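Local coordinates for protein naphthalene dioxygenase small subunit (Rhodococcus sp., PDB 2B1X) that forms the small subunit of a Rieske non-heme iron oxygenase that dihydroxylates naphthalene with dioxygen, its own part in the complex probably being largely structural, at residues 33-38 / 72-77; 138-143 / 149-154; 78-81 / 87-90. All coordinates share one frame; numbering follows the deposited sequence.

Contact 1 (33-38 / 72-77); sequences EWLALV and DSMEMR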
# COMPACT_ATOMS: atom_id res chain seq x y z
N GLU B 33 4.46 27.47 21.43
CA GLU B 33 5.36 28.35 20.67
C GLU B 33 4.82 28.70 19.30
O GLU B 33 4.94 29.83 18.88
CB GLU B 33 6.75 27.72 20.51
CG GLU B 33 7.49 27.62 21.83
CD GLU B 33 8.96 27.26 21.66
OE1 GLU B 33 9.64 27.88 20.80
OE2 GLU B 33 9.43 26.36 22.40
N TRP B 34 4.24 27.72 18.60
CA TRP B 34 3.65 27.97 17.30
C TRP B 34 2.50 28.98 17.41
O TRP B 34 2.36 29.88 16.57
CB TRP B 34 3.16 26.67 16.67
CG TRP B 34 2.53 26.88 15.32
CD1 TRP B 34 3.15 26.92 14.10
CD2 TRP B 34 1.15 27.11 15.07
NE1 TRP B 34 2.23 27.15 13.10
CE2 TRP B 34 1.00 27.28 13.67
CE3 TRP B 34 0.01 27.19 15.88
CZ2 TRP B 34 -0.26 27.51 13.06
CZ3 TRP B 34 -1.24 27.44 15.27
CH2 TRP B 34 -1.35 27.59 13.88
N LEU B 35 1.69 28.83 18.46
CA LEU B 35 0.54 29.70 18.64
C LEU B 35 0.95 31.19 18.71
O LEU B 35 0.19 32.05 18.29
CB LEU B 35 -0.27 29.27 19.87
CG LEU B 35 -1.70 29.82 19.97
CD1 LEU B 35 -2.55 29.41 18.75
CD2 LEU B 35 -2.36 29.42 21.27
N ALA B 36 2.15 31.46 19.21
CA ALA B 36 2.69 32.81 19.29
C ALA B 36 3.02 33.40 17.89
O ALA B 36 3.22 34.61 17.77
CB ALA B 36 3.93 32.85 20.20
N LEU B 37 3.06 32.57 16.85
CA LEU B 37 3.34 33.06 15.50
C LEU B 37 2.10 33.55 14.79
O LEU B 37 2.17 34.03 13.65
CB LEU B 37 4.02 31.98 14.65
CG LEU B 37 5.28 31.35 15.22
CD1 LEU B 37 5.74 30.19 14.31
CD2 LEU B 37 6.37 32.39 15.43
N VAL B 38 0.95 33.44 15.43
CA VAL B 38 -0.26 33.79 14.72
C VAL B 38 -0.84 35.09 15.16
O VAL B 38 -0.59 35.60 16.24
CB VAL B 38 -1.37 32.67 14.72
CG1 VAL B 38 -0.77 31.30 14.33
CG2 VAL B 38 -2.12 32.64 16.05
N ASP B 72 -9.24 32.26 18.44
CA ASP B 72 -9.84 31.61 19.60
C ASP B 72 -9.94 30.06 19.42
O ASP B 72 -9.69 29.30 20.35
CB ASP B 72 -11.23 32.19 19.87
CG ASP B 72 -11.20 33.62 20.44
OD1 ASP B 72 -10.11 34.15 20.80
OD2 ASP B 72 -12.25 34.29 20.56
N SER B 73 -10.30 29.61 18.23
CA SER B 73 -10.48 28.17 18.04
C SER B 73 -9.15 27.46 17.90
O SER B 73 -9.00 26.32 18.31
CB SER B 73 -11.39 27.88 16.84
OG SER B 73 -10.80 28.30 15.64
N MET B 74 -8.17 28.13 17.30
CA MET B 74 -6.81 27.62 17.24
C MET B 74 -6.21 27.51 18.65
O MET B 74 -5.48 26.57 18.94
CB MET B 74 -5.95 28.52 16.36
CG MET B 74 -4.65 27.94 15.86
SD MET B 74 -4.82 26.22 15.15
CE MET B 74 -5.34 26.56 13.53
N GLU B 75 -6.53 28.47 19.52
CA GLU B 75 -6.10 28.41 20.91
C GLU B 75 -6.66 27.17 21.62
O GLU B 75 -5.92 26.43 22.29
CB GLU B 75 -6.49 29.69 21.67
CG GLU B 75 -6.03 29.70 23.13
CD GLU B 75 -6.30 31.01 23.82
OE1 GLU B 75 -7.37 31.62 23.56
OE2 GLU B 75 -5.45 31.45 24.62
N MET B 76 -7.96 26.97 21.47
CA MET B 76 -8.64 25.78 21.97
C MET B 76 -7.95 24.48 21.51
O MET B 76 -7.74 23.57 22.30
CB MET B 76 -10.09 25.75 21.50
CG MET B 76 -10.94 24.70 22.20
SD MET B 76 -11.92 23.76 21.06
CE MET B 76 -10.72 22.66 20.45
N ARG B 77 -7.57 24.44 20.24
CA ARG B 77 -6.90 23.27 19.63
C ARG B 77 -5.60 23.00 20.39
O ARG B 77 -5.31 21.85 20.72
CB ARG B 77 -6.64 23.54 18.13
CG ARG B 77 -6.37 22.33 17.25
CD ARG B 77 -6.35 22.65 15.72
NE ARG B 77 -7.65 23.15 15.23
CZ ARG B 77 -8.73 22.39 14.99
NH1 ARG B 77 -8.69 21.07 15.16
NH2 ARG B 77 -9.86 22.95 14.57

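Contact 2 (138-143 / 149-154); sequences RTDVLR and FLMAKR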
# COMPACT_ATOMS: atom_id res chain seq x y z
N ARG B 138 -0.20 25.47 0.32
CA ARG B 138 -0.55 26.45 1.35
C ARG B 138 -0.37 27.82 0.77
O ARG B 138 0.69 28.12 0.22
CB ARG B 138 0.34 26.31 2.59
CG ARG B 138 0.51 24.86 3.06
CD ARG B 138 1.27 24.79 4.40
NE ARG B 138 2.59 25.39 4.22
CZ ARG B 138 3.51 25.50 5.17
NH1 ARG B 138 3.30 25.01 6.38
NH2 ARG B 138 4.68 26.08 4.87
N THR B 139 -1.43 28.61 0.86
CA THR B 139 -1.39 30.02 0.54
C THR B 139 -1.59 30.82 1.81
O THR B 139 -2.64 30.71 2.44
CB THR B 139 -2.46 30.35 -0.54
OG1 THR B 139 -2.23 29.48 -1.66
CG2 THR B 139 -2.27 31.75 -1.13
N ASP B 140 -0.58 31.64 2.16
CA ASP B 140 -0.52 32.36 3.43
C ASP B 140 -0.47 33.88 3.21
O ASP B 140 -0.05 34.38 2.16
CB ASP B 140 0.71 32.00 4.28
CG ASP B 140 0.87 30.51 4.53
OD1 ASP B 140 -0.12 29.72 4.37
OD2 ASP B 140 1.98 30.01 4.86
N VAL B 141 -0.93 34.59 4.22
CA VAL B 141 -0.63 36.01 4.35
C VAL B 141 0.21 36.15 5.61
O VAL B 141 -0.23 35.79 6.71
CB VAL B 141 -1.92 36.87 4.40
CG1 VAL B 141 -1.60 38.39 4.59
CG2 VAL B 141 -2.72 36.64 3.12
N LEU B 142 1.43 36.63 5.43
CA LEU B 142 2.32 36.95 6.54
C LEU B 142 2.39 38.47 6.74
O LEU B 142 2.40 39.22 5.77
CB LEU B 142 3.72 36.40 6.26
CG LEU B 142 4.13 35.05 6.82
CD1 LEU B 142 2.98 34.06 7.10
CD2 LEU B 142 5.20 34.44 5.94
N ARG B 143 2.46 38.90 8.00
CA ARG B 143 2.53 40.30 8.37
C ARG B 143 3.80 40.56 9.15
O ARG B 143 4.10 39.81 10.08
CB ARG B 143 1.34 40.68 9.25
CG ARG B 143 0.06 40.93 8.48
CD ARG B 143 -0.71 42.15 8.95
NE ARG B 143 -1.49 41.83 10.13
CZ ARG B 143 -2.76 41.45 10.14
NH1 ARG B 143 -3.45 41.34 9.01
NH2 ARG B 143 -3.35 41.19 11.30
N PHE B 149 7.79 37.96 11.61
CA PHE B 149 6.50 37.90 10.93
C PHE B 149 5.48 37.16 11.78
O PHE B 149 5.83 36.34 12.62
CB PHE B 149 6.62 37.18 9.59
CG PHE B 149 7.50 37.87 8.60
CD1 PHE B 149 8.83 37.50 8.46
CD2 PHE B 149 6.99 38.88 7.79
CE1 PHE B 149 9.64 38.14 7.53
CE2 PHE B 149 7.79 39.51 6.86
CZ PHE B 149 9.12 39.15 6.74
N LEU B 150 4.22 37.48 11.53
CA LEU B 150 3.11 36.74 12.09
C LEU B 150 2.22 36.30 10.95
O LEU B 150 2.10 36.99 9.93
CB LEU B 150 2.28 37.62 13.03
CG LEU B 150 2.45 37.58 14.55
CD1 LEU B 150 3.81 37.09 15.02
CD2 LEU B 150 2.13 38.96 15.12
N MET B 151 1.57 35.16 11.16
CA MET B 151 0.66 34.62 10.17
C MET B 151 -0.75 35.11 10.43
O MET B 151 -1.36 34.79 11.45
CB MET B 151 0.69 33.10 10.18
CG MET B 151 -0.11 32.45 9.03
SD MET B 151 0.30 30.73 8.89
CE MET B 151 -0.67 30.08 10.34
N ALA B 152 -1.28 35.83 9.45
CA ALA B 152 -2.64 36.35 9.50
C ALA B 152 -3.62 35.40 8.84
O ALA B 152 -4.79 35.38 9.21
CB ALA B 152 -2.71 37.72 8.83
N LYS B 153 -3.14 34.63 7.86
CA LYS B 153 -4.03 33.76 7.08
C LYS B 153 -3.28 32.57 6.52
O LYS B 153 -2.12 32.68 6.15
CB LYS B 153 -4.69 34.56 5.94
CG LYS B 153 -5.83 33.83 5.20
CD LYS B 153 -6.35 34.67 4.03
CE LYS B 153 -7.22 33.85 3.09
NZ LYS B 153 -8.59 33.63 3.64
N ARG B 154 -3.96 31.43 6.45
CA ARG B 154 -3.46 30.29 5.71
C ARG B 154 -4.64 29.51 5.16
O ARG B 154 -5.61 29.21 5.89
CB ARG B 154 -2.59 29.39 6.59
CG ARG B 154 -2.24 28.06 5.90
CD ARG B 154 -1.15 27.25 6.59
NE ARG B 154 0.16 27.89 6.41
CZ ARG B 154 1.18 27.73 7.23
NH1 ARG B 154 1.03 26.99 8.32
NH2 ARG B 154 2.33 28.33 6.99

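Contact 3 (78-81 / 87-90); sequences VLRL and WAED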
# COMPACT_ATOMS: atom_id res chain seq x y z
N VAL B 78 -4.85 24.07 20.71
CA VAL B 78 -3.58 23.94 21.41
C VAL B 78 -3.83 23.62 22.89
O VAL B 78 -3.17 22.76 23.48
CB VAL B 78 -2.69 25.21 21.25
CG1 VAL B 78 -1.45 25.17 22.16
CG2 VAL B 78 -2.28 25.40 19.77
N LEU B 79 -4.80 24.28 23.49
CA LEU B 79 -5.13 23.99 24.88
C LEU B 79 -5.49 22.50 25.01
O LEU B 79 -5.12 21.87 25.96
CB LEU B 79 -6.27 24.87 25.38
CG LEU B 79 -5.88 26.32 25.70
CD1 LEU B 79 -7.13 27.23 25.73
CD2 LEU B 79 -5.09 26.38 27.03
N ARG B 80 -6.21 21.96 24.03
CA ARG B 80 -6.62 20.56 24.10
C ARG B 80 -5.38 19.65 24.13
O ARG B 80 -5.28 18.77 24.96
CB ARG B 80 -7.51 20.21 22.91
CG ARG B 80 -8.30 18.92 23.09
CD ARG B 80 -9.03 18.50 21.84
NE ARG B 80 -8.26 17.58 21.03
CZ ARG B 80 -8.06 16.30 21.33
NH1 ARG B 80 -8.56 15.77 22.43
NH2 ARG B 80 -7.38 15.52 20.49
N LEU B 81 -4.44 19.93 23.24
CA LEU B 81 -3.18 19.17 23.16
C LEU B 81 -2.29 19.29 24.41
O LEU B 81 -1.40 18.47 24.59
CB LEU B 81 -2.41 19.54 21.89
CG LEU B 81 -3.10 19.15 20.58
CD1 LEU B 81 -2.58 19.97 19.41
CD2 LEU B 81 -2.96 17.61 20.28
N TRP B 87 -6.10 12.11 23.18
CA TRP B 87 -5.72 10.72 22.87
C TRP B 87 -5.22 10.53 21.45
O TRP B 87 -4.37 9.68 21.25
CB TRP B 87 -6.86 9.74 23.13
CG TRP B 87 -7.49 9.87 24.50
CD1 TRP B 87 -8.78 10.24 24.78
CD2 TRP B 87 -6.86 9.61 25.77
NE1 TRP B 87 -8.99 10.24 26.14
CE2 TRP B 87 -7.83 9.86 26.77
CE3 TRP B 87 -5.57 9.22 26.16
CZ2 TRP B 87 -7.55 9.69 28.13
CZ3 TRP B 87 -5.29 9.07 27.52
CH2 TRP B 87 -6.29 9.29 28.49
N ALA B 88 -5.79 11.28 20.50
CA ALA B 88 -5.39 11.28 19.09
C ALA B 88 -3.92 11.63 18.88
O ALA B 88 -3.32 11.23 17.88
CB ALA B 88 -6.26 12.28 18.29
N GLU B 89 -3.36 12.40 19.80
CA GLU B 89 -1.95 12.83 19.69
C GLU B 89 -1.16 12.55 20.99
O GLU B 89 -0.18 13.22 21.31
CB GLU B 89 -1.89 14.31 19.27
CG GLU B 89 -2.05 14.55 17.75
CD GLU B 89 -1.05 13.75 16.90
OE1 GLU B 89 0.16 13.77 17.23
OE2 GLU B 89 -1.44 13.12 15.88
N ASP B 90 -1.60 11.57 21.74
CA ASP B 90 -0.87 11.12 22.92
C ASP B 90 -1.09 9.63 23.05
O ASP B 90 -2.12 9.21 23.59
CB ASP B 90 -1.41 11.81 24.16
CG ASP B 90 -0.46 11.72 25.34
OD1 ASP B 90 0.48 10.88 25.31
OD2 ASP B 90 -0.59 12.45 26.36

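Contact 1 (33-38 / 72-77)
W34 and L35, on the short helix 31-35, pack against M74 and E75 of helix 71-81. This is an apolar helix-helix contact beside the curved sheet of an NTF2-like fold. D72 and S73 precede the contact and pack on D312 and R360 of the large subunit; the touching begins with M74. Its CG lies at the edge of the indole, in the ring plane, 3.5 Å from W34 CZ3. With CG anti to the backbone N (chi1 -162°), the methionine leans toward the tryptophan, and bends at the next two torsions carry the sulfur along the same rim. M74 SD stands 4.9 Å from the centroid of the W34 six-membered ring, 69° off its normal, an oblique Met-aromatic contact. Methionine suits this place because its unbranched, flexible thioether can bend along the rim. M74 CG also meets L35 CD1 at 3.9 Å. An alanine here is likely to leave the W34 edge without its sulfur partner and open a gap beside L35 CD1. E75, the next residue, offers its backbone and aliphatic stem, and the forked L35 straddles the two, CD1 on M74 and CD2 3.9 Å from E75 CA. Further along, R77 anchors the helix through a salt bridge from NE to D69 OD2. The W34 ring is held from its own side as well: NE1 is hydrogen-bonded to E22 OE2, and V38 CG1 rests over one face, toward the rim and 3.8 Å above the ring plane.

Contact 2 (138-143 / 149-154)
Antiparallel backbone pairing joins 138-143 to 149-154, from D140 opposite R154 to R143 opposite L150, within the beta hairpin of strands 132-145 and 148-158. Near the turn the ladder is regular: R143 N donates to L150 O and L150 N to R143 O, each at 2.7 Å. Further along, A152 and K153 both face V141, a classic beta bulge in the curved sheet of this NTF2-like fold. V141 O takes A152 N at 2.9 Å and a weak bond from K153 N, while V141 N gives to K153 O at 3.0 Å. Beyond the bulge, R154 grips D140 side-on. Its NE reaches D140 OD1 at 2.8 Å and its NH2 reaches D140 OD2 at 2.7 Å; both oxygens lie close to the guanidinium plane, although the carboxylate itself is turned 48° from it. Arginine suits the site because its flat group presents two N-H bonds at an edge and keeps both faces for packing. One face carries the guanidinium of R138, stacked with centres 3.9 Å apart and planes at 15°; the opposite face receives M151 SD. The carboxylates of M172, at the C terminus, and E22 bind R138 NH1 and R154 NH1 respectively, which probably offsets the gathered positive charge. On the same face of the sheet, L142 CD1 packs on M151 CB at 4.0 Å, and on the other the R143 guanidinium, salt-bridged to D41 and E112, lays one face over A152 CB.

Contact 3 (78-81 / 87-90)
E89 OE2 is gripped by R123 NH2, in a salt bridge, and by S93 OG, in a hydrogen bond, while the stem of the same glutamate packs on L81. L81 CD2 comes within 3.6 Å of E89 CB and lies 4.1 Å from E89 CG, the two side chains lying alongside and pointing the same way. Glutamate serves both needs: its methylenes meet the leucine, and a bend at chi2 (-55°) turns the carboxylate off toward its polar partners. The second touch is looser. R80 NH2 approaches A88 CB at 4.1 Å, with the methyl at the guanidinium edge and near its plane; the small alanine lets the long arginine pass close to the backbone of the 3-10 turn 87-88. R80 extends beyond its own helix to bind D371 and Q370 of a large subunit, and A88 N also donates to D371 of that chain. W87 NE1 bonds to M219 O of the same large subunit, while D90 OD1 accepts from R54 N of a second small subunit. The end of helix 71-81 and the following 3-10 turn thus make a buried patch where this subunit meets large subunits and a second small subunit, consistent with the α3β3 hexamer of ring-hydroxylating dioxygenases.

How the contacts relate
From the N terminus, contact 1 comes first: it closes a long loop of 33 residues, rich in strand, and ties helix 31-35 to helix 71-81. Contact 3 follows on the last turn of that second helix, closing a loop of five residues and tying the helix end to the loop before strand 94-106. The three run in series, none nested in or crossing another. Contacts 1 and 3 share helix 71-81, where L35 CD1 reaches V78 CG2 at 4.1 Å, whereas contacts 2 and 3 stay about 11 Å apart at their nearest atoms. Contact 2 pairs the two C-terminal strands as a hairpin, and contact 1 joins it there: L37 O lies 2.8 Å from M151 N, a probable hydrogen bond.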